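Purine phosphoribosyltransferase (Pyrococcus horikoshii, PDB 1VDM) transfers phosphoribosyl groups to purine bases, with 5-phosphoribosyl 1-diphosphate as the likely donor. Local coordinates at the interface of chains A and B. Residues are numbered along the deposited sequence; one frame, centred on the assembly and turned at random. Chains: chain A/B, purine phosphoribosyltransferase.

The interface of chains A and B. Residues chain A 101, 104-105, 108; chain B 67.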
# COMPACT_ATOMS: atom_id res chain seq x y z
N VAL A 101 29.88 7.47 -3.43
CA VAL A 101 30.96 7.98 -4.26
C VAL A 101 31.11 9.49 -4.02
O VAL A 101 32.23 9.99 -3.96
CB VAL A 101 30.71 7.70 -5.76
CG1 VAL A 101 31.78 8.35 -6.60
CG2 VAL A 101 30.73 6.20 -6.01
N GLU A 104 33.01 10.11 -1.00
CA GLU A 104 34.45 9.90 -1.17
C GLU A 104 35.14 11.10 -1.84
O GLU A 104 36.27 11.47 -1.54
CB GLU A 104 34.67 8.61 -1.97
CG GLU A 104 34.66 7.37 -1.08
CD GLU A 104 34.50 6.13 -1.93
OE1 GLU A 104 34.15 5.08 -1.40
OE2 GLU A 104 34.80 6.20 -3.12
N GLU A 105 34.41 11.71 -2.79
CA GLU A 105 34.98 12.85 -3.50
C GLU A 105 34.99 14.12 -2.63
O GLU A 105 35.84 14.99 -2.77
CB GLU A 105 34.14 13.07 -4.76
CG GLU A 105 34.26 11.90 -5.74
CD GLU A 105 35.69 11.77 -6.19
OE1 GLU A 105 36.19 12.68 -6.83
OE2 GLU A 105 36.31 10.75 -5.89
N LYS A 108 37.89 13.96 -0.32
CA LYS A 108 39.14 14.15 -1.06
C LYS A 108 39.48 15.62 -1.15
O LYS A 108 40.60 15.99 -1.52
CB LYS A 108 39.04 13.58 -2.47
CG LYS A 108 39.14 12.08 -2.56
CD LYS A 108 39.06 11.63 -4.01
CE LYS A 108 39.12 10.12 -4.13
NZ LYS A 108 38.98 9.70 -5.56
N ARG B 67 37.24 0.58 -7.28
CA ARG B 67 35.85 1.01 -7.39
C ARG B 67 35.04 0.20 -8.40
O ARG B 67 35.57 -0.24 -9.42
CB ARG B 67 35.79 2.49 -7.79
CG ARG B 67 36.03 3.46 -6.65
CD ARG B 67 35.84 4.93 -7.15
NE ARG B 67 35.65 5.87 -6.04
CZ ARG B 67 35.72 7.21 -6.15
NH1 ARG B 67 35.96 7.77 -7.35
NH2 ARG B 67 35.56 7.98 -5.06
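The carboxylate oxygen OE2 of A:Glu104 accepts two hydrogen bonds from the guanidinium of B:Arg67: NH2 lies 2.7 Å from OE2, also a salt bridge, and NE reaches the same OE2 at 3.1 Å. The grip is therefore side-on but converges on one atom. NH2 uses the anti lone pair of OE2, whereas NE comes nearly along the C-O axis. The two flat groups are almost coplanar, 12° apart, and the side chains run past each other in opposite directions.

NH2 of B:Arg67 also donates a hydrogen bond to OE2 of A:Glu105 at 3.0 Å, within a salt bridge, and so joins both acids. That carboxylate is turned 64° from the guanidinium, yet its OE2 stays close to the guanidinium plane. A bend at chi2 (-62°) turns A:Glu105 OE2 toward B:Arg67 NH2 and A:Lys108 NZ; the latter takes its syn lone pair at 2.9 Å, which should steady the acid and partly balance the paired negative charges. CG1 of A:Val101 lies 4.0 Å above the guanidinium plane, toward its rim, while CB of A:Glu104 meets the edge. Were B:Arg67 an alanine, both carboxylates would probably lose their shared cation from chain B, A:Glu105 keeping A:Lys108.

The acids and A:Val101 belong to helix 97-107, A:Lys108 just beyond; B:Arg67 follows an unmodelled residue in the loop between strands 53-62 and 69-73. Whether this two-fold pairing is biological, the structure alone does not show.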